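Local coordinates for protein exodeoxyribonuclease III (Archaeoglobus fulgidus, PDB 2VOA) that acts as an AP endonuclease of the ExoIII family, cutting DNA at abasic sites, probably with the help of magnesium or manganese ions, at residues Lys37-Lys42 and Gly59-Asn64; Val66-Leu71 and Val101-Val106. The protein carries 1 engineered substitution. All coordinates share one frame; numbering follows the deposited sequence.

Contact 1 of 2, residues Lys37-Lys42 and Gly59-Asn64. With nucleotides of chain C.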
loop_
_atom_site.group_PDB
_atom_site.type_symbol
_atom_site.label_atom_id
_atom_site.label_comp_id
_atom_site.label_asym_id
_atom_site.label_seq_id
_atom_site.Cartn_x
_atom_site.Cartn_y
_atom_site.Cartn_z
ATOM N N LYS A 37 14.977 4.811 -4.859
ATOM C CA LYS A 37 13.922 5.290 -5.763
ATOM C C LYS A 37 13.277 6.593 -5.269
ATOM O O LYS A 37 12.024 6.740 -5.157
ATOM C CB LYS A 37 12.874 4.197 -6.010
ATOM C CG LYS A 37 13.412 2.982 -6.731
ATOM C CD LYS A 37 12.354 1.900 -6.861
ATOM C CE LYS A 37 12.973 0.705 -7.569
ATOM N NZ LYS A 37 12.026 -0.421 -7.718
ATOM N N VAL A 38 14.134 7.566 -4.966
ATOM C CA VAL A 38 13.625 8.854 -4.464
ATOM C C VAL A 38 14.589 9.987 -4.801
ATOM O O VAL A 38 15.804 9.802 -4.773
ATOM C CB VAL A 38 13.346 8.774 -2.919
ATOM C CG1 VAL A 38 14.638 8.578 -2.121
ATOM C CG2 VAL A 38 12.546 9.987 -2.436
ATOM N N GLU A 39 14.042 11.151 -5.160
ATOM C CA GLU A 39 14.890 12.315 -5.359
ATOM C C GLU A 39 15.389 12.785 -3.999
ATOM O O GLU A 39 14.692 12.622 -2.980
ATOM C CB GLU A 39 14.155 13.433 -6.110
ATOM C CG GLU A 39 12.858 13.872 -5.472
ATOM C CD GLU A 39 11.637 13.075 -5.942
ATOM O OE1 GLU A 39 11.562 11.844 -5.674
ATOM O OE2 GLU A 39 10.728 13.715 -6.537
ATOM N N ASN A 40 16.601 13.337 -3.979
ATOM C CA ASN A 40 17.229 13.813 -2.732
ATOM C C ASN A 40 16.312 14.653 -1.838
ATOM O O ASN A 40 16.233 14.405 -0.637
ATOM C CB ASN A 40 18.533 14.571 -3.021
ATOM C CG ASN A 40 19.571 13.708 -3.702
ATOM O OD1 ASN A 40 19.485 12.482 -3.677
ATOM N ND2 ASN A 40 20.568 14.348 -4.324
ATOM N N ARG A 41 15.604 15.625 -2.417
ATOM C CA ARG A 41 14.735 16.515 -1.626
ATOM C C ARG A 41 13.535 15.818 -0.946
ATOM O O ARG A 41 12.867 16.413 -0.082
ATOM C CB ARG A 41 14.261 17.688 -2.490
ATOM C CG ARG A 41 13.345 17.299 -3.623
ATOM C CD ARG A 41 12.828 18.535 -4.348
ATOM N NE ARG A 41 11.831 18.178 -5.353
ATOM C CZ ARG A 41 10.516 18.211 -5.154
ATOM N NH1 ARG A 41 10.019 18.577 -3.981
ATOM N NH2 ARG A 41 9.697 17.864 -6.138
ATOM N N LYS A 42 13.262 14.573 -1.339
ATOM C CA LYS A 42 12.185 13.772 -0.740
ATOM C C LYS A 42 12.722 12.549 0.031
ATOM O O LYS A 42 11.951 11.705 0.515
ATOM C CB LYS A 42 11.187 13.316 -1.807
ATOM C CG LYS A 42 10.425 14.433 -2.494
ATOM C CD LYS A 42 9.312 13.882 -3.362
ATOM C CE LYS A 42 8.527 15.018 -4.015
ATOM N NZ LYS A 42 7.287 14.559 -4.711
ATOM N N GLY A 59 20.071 10.276 -5.360
ATOM C CA GLY A 59 19.055 9.654 -6.177
ATOM C C GLY A 59 18.267 10.680 -6.952
ATOM O O GLY A 59 18.242 11.871 -6.599
ATOM N N SER A 60 17.624 10.220 -8.016
ATOM C CA SER A 60 16.661 11.046 -8.731
ATOM C C SER A 60 15.266 10.428 -8.688
ATOM O O SER A 60 15.060 9.353 -8.135
ATOM C CB SER A 60 17.103 11.321 -10.174
ATOM O OG SER A 60 17.998 12.423 -10.229
ATOM N N LYS A 61 14.303 11.137 -9.271
ATOM C CA LYS A 61 12.924 10.689 -9.238
ATOM C C LYS A 61 12.714 9.272 -9.770
ATOM O O LYS A 61 13.145 8.932 -10.878
ATOM C CB LYS A 61 12.029 11.651 -10.029
ATOM C CG LYS A 61 10.552 11.317 -9.890
ATOM C CD LYS A 61 9.665 12.304 -10.630
ATOM C CE LYS A 61 9.984 12.349 -12.118
ATOM N NZ LYS A 61 9.887 11.017 -12.791
ATOM N N GLY A 62 12.068 8.447 -8.954
ATOM C CA GLY A 62 11.465 7.209 -9.429
ATOM C C GLY A 62 12.279 5.940 -9.578
ATOM O O GLY A 62 11.708 4.854 -9.548
ATOM N N ARG A 63 13.600 6.050 -9.728
ATOM C CA ARG A 63 14.411 4.888 -10.117
ATOM C C ARG A 63 15.812 4.981 -9.546
ATOM O O ARG A 63 16.254 6.073 -9.161
ATOM C CB ARG A 63 14.517 4.794 -11.640
ATOM C CG ARG A 63 14.984 6.092 -12.294
ATOM C CD ARG A 63 15.007 6.020 -13.825
ATOM N NE ARG A 63 16.371 6.120 -14.355
ATOM C CZ ARG A 63 16.903 7.221 -14.888
ATOM N NH1 ARG A 63 16.189 8.345 -14.987
ATOM N NH2 ARG A 63 18.159 7.197 -15.334
ATOM N N ASN A 64 16.513 3.848 -9.536
ATOM C CA ASN A 64 17.865 3.783 -8.999
ATOM C C ASN A 64 17.913 4.372 -7.594
ATOM O O ASN A 64 16.956 4.173 -6.838
ATOM C CB ASN A 64 18.847 4.481 -9.947
ATOM C CG ASN A 64 18.773 3.919 -11.353
ATOM O OD1 ASN A 64 18.530 2.717 -11.536
ATOM N ND2 ASN A 64 19.005 4.767 -12.347
ATOM P P DT C 5 7.342 8.210 -8.146
ATOM O OP1 DT C 5 8.191 9.369 -7.785
ATOM O OP2 DT C 5 6.093 7.912 -7.430
ATOM O "O5'" DT C 5 6.997 8.297 -9.713
ATOM C "C5'" DT C 5 7.965 8.610 -10.702
ATOM C "C4'" DT C 5 7.308 8.531 -12.074
ATOM O "O4'" DT C 5 6.791 7.199 -12.301
ATOM C "C3'" DT C 5 6.087 9.426 -12.211
ATOM O "O3'" DT C 5 6.526 10.709 -12.607
ATOM C "C2'" DT C 5 5.313 8.759 -13.339
ATOM C "C1'" DT C 5 5.606 7.290 -13.083
ATOM N N1 DT C 5 4.500 6.557 -12.413
ATOM C C2 DT C 5 3.453 6.099 -13.191
ATOM O O2 DT C 5 3.373 6.273 -14.394
ATOM N N3 DT C 5 2.497 5.419 -12.482
ATOM C C4 DT C 5 2.491 5.158 -11.129
ATOM O O4 DT C 5 1.566 4.544 -10.620
ATOM C C5 DT C 5 3.613 5.669 -10.369
ATOM C C7 DT C 5 3.618 5.692 -8.864
ATOM C C6 DT C 5 4.545 6.334 -11.053
ATOM P P DG C 4 6.809 3.224 -4.436
ATOM O OP1 DG C 4 7.332 3.959 -3.265
ATOM O OP2 DG C 4 5.370 2.848 -4.498
ATOM O "O5'" DG C 4 7.145 4.072 -5.747
ATOM C "C5'" DG C 4 8.504 4.432 -6.038
ATOM C "C4'" DG C 4 8.717 4.617 -7.531
ATOM O "O4'" DG C 4 8.461 3.374 -8.210
ATOM C "C3'" DG C 4 7.790 5.620 -8.213
ATOM O "O3'" DG C 4 8.313 6.917 -8.049
ATOM C "C2'" DG C 4 7.896 5.155 -9.672
ATOM C "C1'" DG C 4 7.882 3.635 -9.485
ATOM N N9 DG C 4 6.538 3.038 -9.576
ATOM C C8 DG C 4 5.768 2.504 -8.561
ATOM N N7 DG C 4 4.616 2.031 -8.964
ATOM C C5 DG C 4 4.596 2.273 -10.351
ATOM C C6 DG C 4 3.611 1.997 -11.352
ATOM O O6 DG C 4 2.493 1.463 -11.210
ATOM N N1 DG C 4 3.994 2.420 -12.634
ATOM C C2 DG C 4 5.211 3.021 -12.917
ATOM N N2 DG C 4 5.443 3.365 -14.201
ATOM N N3 DG C 4 6.136 3.282 -11.989
ATOM C C4 DG C 4 5.778 2.878 -10.734
HETATM O O HOH W 1 16.576 7.481 -6.661
HETATM O O HOH W 2 10.576 9.197 -6.697
HETATM O O HOH W 3 17.717 14.399 -6.737
#
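N40 and K37 hold the two ends of the turn of a β-hairpin, G59-N64, which joins strands 54-60 and 63-70 at the edge of one sheet of the DNase I-like fold. The contact is a worked example of a loop held mainly through backbone groups. On the tight side, the loop after strand 30-34 runs close beside G59 and S60. A CB on G59 would fall 2.6 Å from V38 O, a clash, so glycine suits this place. Chi1 (-61°) sets CG of N40 anti to its carbonyl carbon; with a chi2 of -18°, OD1 then faces G59 and accepts its N-H at 2.8 Å, the donor tilted 22° from the amide plane. A second bond, N40 N to G59 O, is weak. An alanine in place of N40 would probably leave G59 N without this acceptor and let the G59 end of the turn shift. At the N64 end, K37 N donates to N64 O at 2.9 Å. E39 N, buried nearby, has no partner in the model.

Solvent and DNA take over on the loose side. E39 and K61 run alongside each other in the same direction, with E39 OE2 4.1 Å from K61 CG, while their charged atoms stay well apart. K61 NZ makes a weak hydrogen bond to O3' of DT5 of chain C. Water 2 accepts from G62 N at 2.8 Å and sits beside E39 OE1 and a phosphate oxygen of DT5, linking hairpin tip, loop and DNA. K37 NZ is hydrogen-bonded to OD1 of N10. The positive phi of G62 favours glycine, and its bare CA reaches within 3.5 Å of O3' of DG4 of chain C.

Contact 2 of 2, residues Val66-Leu71 and Val101-Val106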
loop_
_atom_site.group_PDB
_atom_site.type_symbol
_atom_site.label_atom_id
_atom_site.label_comp_id
_atom_site.label_asym_id
_atom_site.label_seq_id
_atom_site.Cartn_x
_atom_site.Cartn_y
_atom_site.Cartn_z
ATOM N N VAL A 66 20.825 5.521 -4.260
ATOM C CA VAL A 66 21.681 4.832 -3.279
ATOM C C VAL A 66 21.798 5.718 -2.022
ATOM O O VAL A 66 21.653 6.933 -2.096
ATOM C CB VAL A 66 23.102 4.561 -3.858
ATOM C CG1 VAL A 66 23.079 3.428 -4.903
ATOM C CG2 VAL A 66 23.746 5.837 -4.445
ATOM N N ALA A 67 22.041 5.108 -0.874
ATOM C CA ALA A 67 22.166 5.866 0.383
ATOM C C ALA A 67 23.064 5.054 1.304
ATOM O O ALA A 67 23.237 3.834 1.092
ATOM C CB ALA A 67 20.785 6.078 1.005
ATOM N N ILE A 68 23.675 5.727 2.292
ATOM C CA ILE A 68 24.391 5.009 3.356
ATOM C C ILE A 68 23.939 5.616 4.689
ATOM O O ILE A 68 23.998 6.843 4.869
ATOM C CB ILE A 68 25.928 5.143 3.249
ATOM C CG1 ILE A 68 26.425 4.806 1.840
ATOM C CG2 ILE A 68 26.635 4.286 4.369
ATOM C CD1 ILE A 68 27.874 5.315 1.597
ATOM N N ALA A 69 23.442 4.752 5.573
ATOM C CA ALA A 69 23.130 5.130 6.968
ATOM C C ALA A 69 24.272 4.681 7.892
ATOM O O ALA A 69 24.882 3.611 7.681
ATOM C CB ALA A 69 21.801 4.512 7.394
ATOM N N SER A 70 24.588 5.498 8.890
ATOM C CA SER A 70 25.692 5.173 9.784
ATOM C C SER A 70 25.582 5.818 11.150
ATOM O O SER A 70 24.914 6.855 11.321
ATOM C CB SER A 70 27.038 5.527 9.127
ATOM O OG SER A 70 27.132 6.917 8.824
ATOM N N LEU A 71 26.220 5.190 12.134
ATOM C CA LEU A 71 26.247 5.742 13.482
ATOM C C LEU A 71 27.176 6.963 13.542
ATOM O O LEU A 71 26.879 7.959 14.208
ATOM C CB LEU A 71 26.679 4.662 14.489
ATOM C CG LEU A 71 25.686 3.493 14.625
ATOM C CD1 LEU A 71 26.288 2.383 15.489
ATOM C CD2 LEU A 71 24.328 3.947 15.178
ATOM N N VAL A 101 34.034 3.663 2.236
ATOM C CA VAL A 101 32.844 2.890 1.825
ATOM C C VAL A 101 32.386 3.288 0.443
ATOM O O VAL A 101 32.118 4.461 0.192
ATOM C CB VAL A 101 31.652 3.104 2.798
ATOM C CG1 VAL A 101 30.427 2.280 2.341
ATOM C CG2 VAL A 101 32.048 2.692 4.228
ATOM N N ILE A 102 32.287 2.304 -0.445
ATOM C CA ILE A 102 31.805 2.556 -1.824
ATOM C C ILE A 102 30.541 1.713 -2.038
ATOM O O ILE A 102 30.609 0.500 -1.998
ATOM C CB ILE A 102 32.855 2.188 -2.909
ATOM C CG1 ILE A 102 34.248 2.745 -2.579
ATOM C CG2 ILE A 102 32.365 2.654 -4.290
ATOM C CD1 ILE A 102 35.237 1.698 -2.016
ATOM N N ASN A 103 29.404 2.371 -2.279
ATOM C CA ASN A 103 28.109 1.697 -2.405
ATOM C C ASN A 103 27.609 1.840 -3.838
ATOM O O ASN A 103 27.355 2.944 -4.296
ATOM C CB ASN A 103 27.107 2.334 -1.444
ATOM C CG ASN A 103 25.683 1.794 -1.605
ATOM O OD1 ASN A 103 25.455 0.714 -2.177
ATOM N ND2 ASN A 103 24.711 2.533 -1.005
ATOM N N THR A 104 27.503 0.717 -4.550
ATOM C CA THR A 104 27.112 0.726 -5.964
ATOM C C THR A 104 25.801 -0.020 -6.218
ATOM O O THR A 104 25.536 -1.097 -5.618
ATOM C CB THR A 104 28.192 0.065 -6.891
ATOM O OG1 THR A 104 28.394 -1.281 -6.470
ATOM C CG2 THR A 104 29.523 0.800 -6.829
ATOM N N TYR A 105 25.015 0.525 -7.147
ATOM C CA TYR A 105 23.884 -0.167 -7.705
ATOM C C TYR A 105 24.188 -0.322 -9.196
ATOM O O TYR A 105 23.983 0.607 -9.992
ATOM C CB TYR A 105 22.563 0.600 -7.451
ATOM C CG TYR A 105 21.395 -0.023 -8.150
ATOM C CD1 TYR A 105 21.141 -1.400 -8.022
ATOM C CD2 TYR A 105 20.551 0.740 -8.976
ATOM C CE1 TYR A 105 20.085 -2.005 -8.689
ATOM C CE2 TYR A 105 19.483 0.157 -9.651
ATOM C CZ TYR A 105 19.264 -1.219 -9.517
ATOM O OH TYR A 105 18.221 -1.811 -10.186
ATOM N N VAL A 106 24.768 -1.469 -9.546
ATOM C CA VAL A 106 25.250 -1.722 -10.908
ATOM C C VAL A 106 24.080 -1.858 -11.876
ATOM O O VAL A 106 23.075 -2.453 -11.538
ATOM C CB VAL A 106 26.133 -2.990 -10.885
ATOM C CG1 VAL A 106 26.528 -3.431 -12.300
ATOM C CG2 VAL A 106 27.379 -2.747 -9.982
#
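N103 reaches from strand 99-105 to strand 63-70 and meets V66, A67 and I68, a polar side chain set between two apolar contacts. Its CB lies 4.2 Å from I68 CG1, the two side chains lying alongside each other and pointing opposite ways. CG is anti to the backbone N (chi1 174°), which carries the amide across the interface. At the tip the two branches part: OD1 accepts a hydrogen bond from Q34, and ND2 donates to the backbone oxygen of M33. ND2 also comes within 2.9 Å of A67 O and rests against V66 CB at 3.9 Å. The buried amide is thus satisfied at both its atoms, its rotation fixed by two residues of strand 30-34.

The apolar contacts lie to either end. I68 CD1 meets V101 CG1 at 4.0 Å, and V66 CG1 packs on Y105 CB at 3.8 Å. Beyond CB, the side chain of Y105, predicted to be an active-site residue, continues to the side chains of E35 and N148. The strand axes are 7.5 Å apart at 146°, without a backbone ladder between them: this is the face-to-face packing of two β-sheets at the centre of the DNase I-like α/β sandwich.

From the N terminus, the chain leaves strand 30-34 through loop 37-42, passes helix 45-49 and strand 54-60, and returns at 59-64, where contact 1 closes its loop. Only then does contact 2 open: strand 63-70 leads on to strands 77-79 and 91-96 and comes back along 99-105. The two loops therefore follow in series, neither nesting nor crossing. Contact 1 holds a surface loop on the edge hairpin of one sheet; contact 2 joins that sheet to the second. Strand 63-70 serves both, at its start and then further along, and the contacts meet where N64 OD1 packs 3.3 Å from Y105 CE2, beside the predicted active site; N64 ND2 is hydrogen-bonded to D89.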